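Local coordinates for Oxidored_FMN domain-containing protein ([Pseudomonas] geniculata N1, PDB 6L6J), which acts as a 6-hydroxypseudooxynicotine amine oxidase, carrying FMN, a [4Fe-4S] cluster and a bound ADP, and probably oxidises its substrate through the flavin, at residues 191-196 with 201-206; 46-51 with 369-374. All coordinates share one frame; numbering follows the deposited sequence.

Interaction 1 (191-196 with 201-206)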
ATOM      1  N   ASP A 191      21.253 -30.599 -14.828  1.00 46.00           N
ATOM      2  CA  ASP A 191      20.635 -31.862 -14.324  1.00 46.25           C
ATOM      3  C   ASP A 191      19.147 -31.878 -14.745  1.00 43.68           C
ATOM      4  O   ASP A 191      18.767 -31.053 -15.600  1.00 42.05           O
ATOM      5  CB  ASP A 191      20.892 -32.023 -12.814  1.00 44.30           C
ATOM      6  CG  ASP A 191      20.176 -31.030 -11.907  1.00 40.01           C
ATOM      7  OD1 ASP A 191      19.609 -30.041 -12.423  1.00 38.26           O
ATOM      8  OD2 ASP A 191      20.186 -31.258 -10.692  1.00 36.56           O
ATOM      9  N   ASP A 192      18.325 -32.771 -14.182  1.00 48.20           N
ATOM     10  CA  ASP A 192      16.898 -32.960 -14.610  1.00 52.64           C
ATOM     11  C   ASP A 192      15.992 -31.844 -14.039  1.00 49.79           C
ATOM     12  O   ASP A 192      14.792 -31.804 -14.424  1.00 46.31           O
ATOM     13  CB  ASP A 192      16.345 -34.368 -14.331  1.00 50.92           C
ATOM     14  CG  ASP A 192      16.953 -35.083 -13.150  1.00 61.55           C
ATOM     15  OD1 ASP A 192      18.196 -35.333 -13.185  1.00 71.12           O
ATOM     16  OD2 ASP A 192      16.189 -35.377 -12.205  1.00 66.34           O
ATOM     17  N   TYR A 193      16.525 -30.930 -13.214  1.00 44.77           N
ATOM     18  CA  TYR A 193      15.798 -29.716 -12.755  1.00 40.80           C
ATOM     19  C   TYR A 193      16.209 -28.464 -13.538  1.00 39.28           C
ATOM     20  O   TYR A 193      15.795 -27.362 -13.131  1.00 42.35           O
ATOM     21  CB  TYR A 193      16.007 -29.508 -11.263  1.00 41.65           C
ATOM     22  CG  TYR A 193      15.300 -30.523 -10.402  1.00 44.24           C
ATOM     23  CD1 TYR A 193      15.933 -31.697 -10.029  1.00 46.15           C
ATOM     24  CD2 TYR A 193      14.011 -30.302  -9.945  1.00 41.86           C
ATOM     25  CE1 TYR A 193      15.294 -32.631  -9.230  1.00 48.38           C
ATOM     26  CE2 TYR A 193      13.363 -31.220  -9.138  1.00 44.40           C
ATOM     27  CZ  TYR A 193      14.006 -32.394  -8.784  1.00 46.42           C
ATOM     28  OH  TYR A 193      13.389 -33.309  -7.980  1.00 46.24           O
ATOM     29  N   GLY A 194      16.939 -28.615 -14.645  1.00 36.73           N
ATOM     30  CA  GLY A 194      17.332 -27.479 -15.504  1.00 36.45           C
ATOM     31  C   GLY A 194      17.396 -27.845 -16.971  1.00 34.31           C
ATOM     32  O   GLY A 194      17.421 -29.047 -17.296  1.00 35.57           O
ATOM     33  N   GLY A 195      17.446 -26.830 -17.829  1.00 35.31           N
ATOM     34  CA  GLY A 195      17.433 -26.988 -19.295  1.00 36.54           C
ATOM     35  C   GLY A 195      16.060 -26.668 -19.859  1.00 39.68           C
ATOM     36  O   GLY A 195      15.670 -25.478 -19.766  1.00 35.54           O
ATOM     37  N   ILE A 196      15.358 -27.678 -20.411  1.00 42.62           N
ATOM     38  CA  ILE A 196      14.073 -27.479 -21.157  1.00 46.71           C
ATOM     39  C   ILE A 196      12.928 -27.450 -20.123  1.00 46.04           C
ATOM     40  O   ILE A 196      13.123 -27.947 -19.005  1.00 46.69           O
ATOM     41  CB  ILE A 196      13.895 -28.489 -22.327  1.00 48.61           C
ATOM     42  CG1 ILE A 196      12.562 -28.313 -23.091  1.00 58.08           C
ATOM     43  CG2 ILE A 196      14.069 -29.930 -21.849  1.00 47.26           C
ATOM     44  CD1 ILE A 196      12.381 -27.010 -23.904  1.00 51.24           C
ATOM     45  N   VAL A 201      10.082 -26.806 -14.617  1.00 39.07           N
ATOM     46  CA  VAL A 201       8.760 -26.842 -13.927  1.00 38.17           C
ATOM     47  C   VAL A 201       8.714 -28.002 -12.914  1.00 34.95           C
ATOM     48  O   VAL A 201       7.815 -27.986 -12.074  1.00 33.92           O
ATOM     49  CB  VAL A 201       7.606 -26.925 -14.943  1.00 39.72           C
ATOM     50  CG1 VAL A 201       7.290 -28.365 -15.338  1.00 39.64           C
ATOM     51  CG2 VAL A 201       6.362 -26.216 -14.416  1.00 40.50           C
ATOM     52  N   ARG A 202       9.645 -28.952 -12.990  1.00 34.92           N
ATOM     53  CA  ARG A 202       9.668 -30.204 -12.182  1.00 37.05           C
ATOM     54  C   ARG A 202       9.502 -29.890 -10.684  1.00 36.70           C
ATOM     55  O   ARG A 202       8.755 -30.629  -9.983  1.00 35.94           O
ATOM     56  CB  ARG A 202      10.978 -30.969 -12.419  1.00 39.29           C
ATOM     57  CG  ARG A 202      11.089 -32.277 -11.641  1.00 44.18           C
ATOM     58  CD  ARG A 202      12.310 -33.125 -11.989  1.00 45.52           C
ATOM     59  NE  ARG A 202      12.576 -33.139 -13.420  1.00 45.80           N
ATOM     60  CZ  ARG A 202      11.823 -33.760 -14.328  1.00 51.04           C
ATOM     61  NH1 ARG A 202      10.760 -34.455 -13.961  1.00 52.58           N
ATOM     62  NH2 ARG A 202      12.130 -33.677 -15.612  1.00 52.21           N
ATOM     63  N   LEU A 203      10.187 -28.869 -10.171  1.00 32.41           N
ATOM     64  CA  LEU A 203      10.178 -28.633  -8.713  1.00 32.67           C
ATOM     65  C   LEU A 203       8.778 -28.167  -8.300  1.00 35.01           C
ATOM     66  O   LEU A 203       8.281 -28.663  -7.260  1.00 35.61           O
ATOM     67  CB  LEU A 203      11.248 -27.620  -8.321  1.00 30.96           C
ATOM     68  CG  LEU A 203      11.451 -27.450  -6.820  1.00 30.34           C
ATOM     69  CD1 LEU A 203      11.388 -28.789  -6.093  1.00 30.55           C
ATOM     70  CD2 LEU A 203      12.770 -26.764  -6.527  1.00 30.72           C
ATOM     71  N   LEU A 204       8.171 -27.273  -9.088  1.00 35.91           N
ATOM     72  CA  LEU A 204       6.799 -26.752  -8.851  1.00 36.92           C
ATOM     73  C   LEU A 204       5.788 -27.905  -8.900  1.00 38.12           C
ATOM     74  O   LEU A 204       4.927 -27.947  -8.010  1.00 40.40           O
ATOM     75  CB  LEU A 204       6.434 -25.676  -9.880  1.00 36.38           C
ATOM     76  CG  LEU A 204       4.979 -25.202  -9.801  1.00 36.25           C
ATOM     77  CD1 LEU A 204       4.659 -24.641  -8.421  1.00 37.41           C
ATOM     78  CD2 LEU A 204       4.671 -24.181 -10.864  1.00 33.94           C
ATOM     79  N   ARG A 205       5.862 -28.773  -9.911  1.00 38.85           N
ATOM     80  CA  ARG A 205       4.960 -29.954 -10.066  1.00 41.86           C
ATOM     81  C   ARG A 205       5.170 -30.900  -8.874  1.00 38.98           C
ATOM     82  O   ARG A 205       4.197 -31.186  -8.178  1.00 44.18           O
ATOM     83  CB  ARG A 205       5.187 -30.625 -11.433  1.00 45.21           C
ATOM     84  CG  ARG A 205       4.856 -32.112 -11.515  1.00 46.35           C
ATOM     85  CD  ARG A 205       5.393 -32.760 -12.784  1.00 46.83           C
ATOM     86  NE  ARG A 205       4.517 -32.496 -13.923  1.00 52.79           N
ATOM     87  CZ  ARG A 205       4.892 -32.024 -15.119  1.00 54.40           C
ATOM     88  NH1 ARG A 205       6.164 -31.757 -15.390  1.00 58.87           N
ATOM     89  NH2 ARG A 205       3.979 -31.830 -16.055  1.00 47.25           N
ATOM     90  N   GLU A 206       6.398 -31.361  -8.644  1.00 41.62           N
ATOM     91  CA  GLU A 206       6.746 -32.338  -7.568  1.00 42.33           C
ATOM     92  C   GLU A 206       6.314 -31.822  -6.183  1.00 37.54           C
ATOM     93  O   GLU A 206       5.894 -32.620  -5.360  1.00 38.90           O
ATOM     94  CB  GLU A 206       8.252 -32.608  -7.557  1.00 45.40           C
ATOM     95  CG  GLU A 206       8.734 -33.466  -8.708  1.00 46.42           C
ATOM     96  CD  GLU A 206      10.215 -33.773  -8.628  1.00 50.45           C
ATOM     97  OE1 GLU A 206      10.951 -32.980  -8.013  1.00 48.97           O
ATOM     98  OE2 GLU A 206      10.626 -34.816  -9.167  1.00 57.98           O
TER
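R202 lays its CD methylene over one face of the Y193 ring, toward the rim, in a CH-pi contact, 3.7 Å from CD to the ring centroid. The R202 chain leaves the helix with CG pointing opposite to the backbone N (chi1 -179°), which carries its methylenes over the ring before the bend at chi3, and the guanidinium plane ends nearly perpendicular to the ring plane. At the rim, Y193 OH donates to E206 OE1 at 2.5 Å, while CD2 of the ring packs 4.2 Å from L203 CB. R202 NE reaches D192 O at 2.8 Å in the guanidinium plane, although the placement of that carbonyl is less certain.

Further out, a type I turn from D191 to G194 presents the ring to helix 197-215. F181 of helix 177-182 and I145 of helix 142-162 also touch Y193, while R142 holds the D192 carboxylate in a salt bridge. A leucine in place of Y193 would probably leave E206 OE1 without its hydroxyl donor and deprive the R202 methylenes of an aromatic face.

Y193 thus carries most of the contact between this outer TIM-barrel helix and the loop before it, combining apolar packing with a hydroxyl-carboxylate bond, and the D192-R202 bond lies beside it.

Interaction 2 (46-51 with 369-374)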
ATOM      1  N   LYS A  46      -9.010 -10.865  12.049  1.00 29.56           N
ATOM      2  CA  LYS A  46     -10.393 -10.913  12.613  1.00 33.59           C
ATOM      3  C   LYS A  46     -11.284  -9.869  11.911  1.00 31.64           C
ATOM      4  O   LYS A  46     -12.416 -10.219  11.484  1.00 30.06           O
ATOM      5  CB  LYS A  46     -10.385 -10.706  14.131  1.00 34.86           C
ATOM      6  CG  LYS A  46     -11.676 -11.093  14.846  1.00 40.19           C
ATOM      7  CD  LYS A  46     -11.642 -10.854  16.366  1.00 43.95           C
ATOM      8  CE  LYS A  46     -12.980 -10.442  16.965  1.00 49.22           C
ATOM      9  NZ  LYS A  46     -12.832  -9.359  17.975  1.00 50.02           N
ATOM     10  N   ALA A  47     -10.805  -8.635  11.778  1.00 29.37           N
ATOM     11  CA  ALA A  47     -11.610  -7.503  11.265  1.00 31.41           C
ATOM     12  C   ALA A  47     -12.129  -7.822   9.851  1.00 31.95           C
ATOM     13  O   ALA A  47     -13.256  -7.381   9.475  1.00 30.11           O
ATOM     14  CB  ALA A  47     -10.798  -6.236  11.287  1.00 31.06           C
ATOM     15  N   ARG A  48     -11.340  -8.567   9.078  1.00 32.67           N
ATOM     16  CA  ARG A  48     -11.662  -8.877   7.656  1.00 31.29           C
ATOM     17  C   ARG A  48     -12.629 -10.075   7.581  1.00 28.72           C
ATOM     18  O   ARG A  48     -13.517 -10.070   6.713  1.00 26.20           O
ATOM     19  CB  ARG A  48     -10.347  -8.993   6.878  1.00 30.73           C
ATOM     20  CG  ARG A  48      -9.931  -7.651   6.295  1.00 31.57           C
ATOM     21  CD  ARG A  48      -8.574  -7.176   6.736  1.00 30.91           C
ATOM     22  NE  ARG A  48      -8.495  -5.732   6.794  1.00 29.92           N
ATOM     23  CZ  ARG A  48      -8.099  -5.042   7.852  1.00 33.64           C
ATOM     24  NH1 ARG A  48      -7.753  -5.664   8.967  1.00 34.75           N
ATOM     25  NH2 ARG A  48      -8.017  -3.721   7.793  1.00 35.81           N
ATOM     26  N   ALA A  49     -12.530 -11.022   8.507  1.00 28.62           N
ATOM     27  CA  ALA A  49     -13.595 -12.015   8.756  1.00 29.85           C
ATOM     28  C   ALA A  49     -14.878 -11.288   9.236  1.00 28.94           C
ATOM     29  O   ALA A  49     -15.959 -11.505   8.668  1.00 26.77           O
ATOM     30  CB  ALA A  49     -13.084 -13.053   9.732  1.00 29.34           C
ATOM     31  N   GLU A  50     -14.761 -10.410  10.232  1.00 31.99           N
ATOM     32  CA  GLU A  50     -15.895  -9.602  10.767  1.00 33.56           C
ATOM     33  C   GLU A  50     -16.590  -8.899   9.589  1.00 32.73           C
ATOM     34  O   GLU A  50     -17.805  -8.943   9.546  1.00 32.96           O
ATOM     35  CB  GLU A  50     -15.366  -8.638  11.835  1.00 38.65           C
ATOM     36  CG  GLU A  50     -16.231  -8.495  13.063  1.00 41.43           C
ATOM     37  CD  GLU A  50     -15.518  -7.830  14.238  1.00 54.87           C
ATOM     38  OE1 GLU A  50     -14.594  -8.481  14.847  1.00 62.47           O
ATOM     39  OE2 GLU A  50     -15.878  -6.655  14.573  1.00 57.62           O
ATOM     40  N   GLY A  51     -15.829  -8.324   8.640  1.00 32.96           N
ATOM     41  CA  GLY A  51     -16.319  -7.531   7.485  1.00 30.10           C
ATOM     42  C   GLY A  51     -16.966  -8.348   6.371  1.00 29.52           C
ATOM     43  O   GLY A  51     -17.658  -7.747   5.523  1.00 28.46           O
ATOM     44  N   GLY A 369      -3.842  -1.881  11.093  1.00 28.83           N
ATOM     45  CA  GLY A 369      -2.614  -2.104  11.881  1.00 28.98           C
ATOM     46  C   GLY A 369      -2.669  -1.475  13.265  1.00 28.14           C
ATOM     47  O   GLY A 369      -1.635  -1.538  13.954  1.00 27.61           O
ATOM     48  N   GLU A 370      -3.811  -0.885  13.641  1.00 28.16           N
ATOM     49  CA  GLU A 370      -4.060  -0.292  14.984  1.00 30.26           C
ATOM     50  C   GLU A 370      -5.147  -1.072  15.740  1.00 31.03           C
ATOM     51  O   GLU A 370      -5.526  -0.608  16.854  1.00 30.66           O
ATOM     52  CB  GLU A 370      -4.552   1.157  14.875  1.00 31.43           C
ATOM     53  CG  GLU A 370      -3.578   2.120  14.231  1.00 31.21           C
ATOM     54  CD  GLU A 370      -2.201   2.152  14.853  1.00 31.57           C
ATOM     55  OE1 GLU A 370      -2.104   2.336  16.089  1.00 29.85           O
ATOM     56  OE2 GLU A 370      -1.218   1.989  14.073  1.00 33.58           O
ATOM     57  N   GLU A 371      -5.680  -2.157  15.164  1.00 29.57           N
ATOM     58  CA  GLU A 371      -6.827  -2.927  15.739  1.00 30.64           C
ATOM     59  C   GLU A 371      -6.494  -3.338  17.192  1.00 34.23           C
ATOM     60  O   GLU A 371      -7.340  -3.117  18.099  1.00 30.07           O
ATOM     61  CB  GLU A 371      -7.168  -4.151  14.875  1.00 29.63           C
ATOM     62  CG  GLU A 371      -7.621  -3.827  13.453  1.00 27.92           C
ATOM     63  CD  GLU A 371      -6.551  -3.746  12.363  1.00 26.31           C
ATOM     64  OE1 GLU A 371      -5.343  -3.735  12.663  1.00 22.84           O
ATOM     65  OE2 GLU A 371      -6.942  -3.675  11.182  1.00 28.50           O
ATOM     66  N   HIS A 372      -5.278  -3.867  17.420  1.00 36.15           N
ATOM     67  CA  HIS A 372      -4.782  -4.311  18.754  1.00 32.88           C
ATOM     68  C   HIS A 372      -4.042  -3.173  19.457  1.00 33.09           C
ATOM     69  O   HIS A 372      -4.371  -2.945  20.609  1.00 39.45           O
ATOM     70  CB  HIS A 372      -3.876  -5.541  18.656  1.00 31.98           C
ATOM     71  CG  HIS A 372      -3.244  -5.866  19.964  1.00 33.94           C
ATOM     72  ND1 HIS A 372      -3.905  -6.588  20.946  1.00 33.15           N
ATOM     73  CD2 HIS A 372      -2.041  -5.514  20.492  1.00 37.05           C
ATOM     74  CE1 HIS A 372      -3.117  -6.707  22.009  1.00 33.04           C
ATOM     75  NE2 HIS A 372      -1.965  -6.054  21.758  1.00 31.59           N
ATOM     76  N   VAL A 373      -3.075  -2.520  18.801  1.00 30.49           N
ATOM     77  CA  VAL A 373      -2.142  -1.528  19.427  1.00 31.14           C
ATOM     78  C   VAL A 373      -2.948  -0.391  20.073  1.00 30.81           C
ATOM     79  O   VAL A 373      -2.595   0.065  21.183  1.00 29.13           O
ATOM     80  CB  VAL A 373      -1.122  -0.954  18.419  1.00 32.13           C
ATOM     81  CG1 VAL A 373      -0.507   0.346  18.913  1.00 32.46           C
ATOM     82  CG2 VAL A 373      -0.012  -1.943  18.076  1.00 31.54           C
ATOM     83  N   SER A 374      -3.994   0.066  19.405  1.00 29.81           N
ATOM     84  CA  SER A 374      -4.754   1.270  19.809  1.00 30.03           C
ATOM     85  C   SER A 374      -6.201   0.935  20.205  1.00 31.28           C
ATOM     86  O   SER A 374      -6.855   1.834  20.762  1.00 34.96           O
ATOM     87  CB  SER A 374      -4.692   2.294  18.706  1.00 30.00           C
ATOM     88  OG  SER A 374      -3.358   2.736  18.489  1.00 25.40           O
TER
HETATM   89  O   HOH W   1      -8.826  -2.324  10.126  1.00 40.72           O
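R48 and E371 join the first outer helix of the FMN-binding TIM barrel, 38-51, to the loop that runs from the [4Fe-4S] region toward strand 390-394 of the Rossmann-like domain. Taken along the loop, the arrangement begins at G369, where positive phi favours glycine and the backbone N makes a weak bond to E371 OE1. E370 turns to other partners and forms a salt bridge with R359.

E371 makes the crossing. Its chain bends at chi2 (90°), bringing OE2 to R48 NH1 at 3.1 Å in a salt bridge with a nearly straight N-H. The oxygen lies in the guanidinium plane, whereas the donor comes from above the carboxylate plane; the two flat groups stand almost perpendicular. A water adds a second route, accepting from R48 NH2 at 2.8 Å and donating to E371 OE2.

The guanidinium is fixed from further sides as well: NH1 also bonds to F44 O, and NE to S323 O. The side chain of R48 lies about 8 Å from the iron-sulfur cluster, so the positive charge may contribute to the electrostatics there, partly offset by E371.

Beyond E371 the loop winds through a single helix-like turn, with S374 N bonded to E370 O, and S374 OG donating at 2.7 Å to the anti lone pair of E370 OE1, the one facing away from the other carboxylate oxygen.

In the fold
The two contacts illustrate how position in a fold goes with chemistry. Interaction 1 is local and peripheral, its centre about 34 Å from the centre of the chain, and it ties a loop to the barrel helix that directly follows it. Interaction 2 is buried, its centre about 17 Å from the centre of the chain, and links parts of the chain more than 300 residues apart, close to the iron-sulfur cluster and the FMN. They share no element beyond the barrel itself; the nearest atoms of interactions 1 and 2 are about 27 Å apart. Where interaction 1 spreads over an aromatic face with polar bonds at its margins, interaction 2 covers little surface and depends on opposite charges with a bridging water.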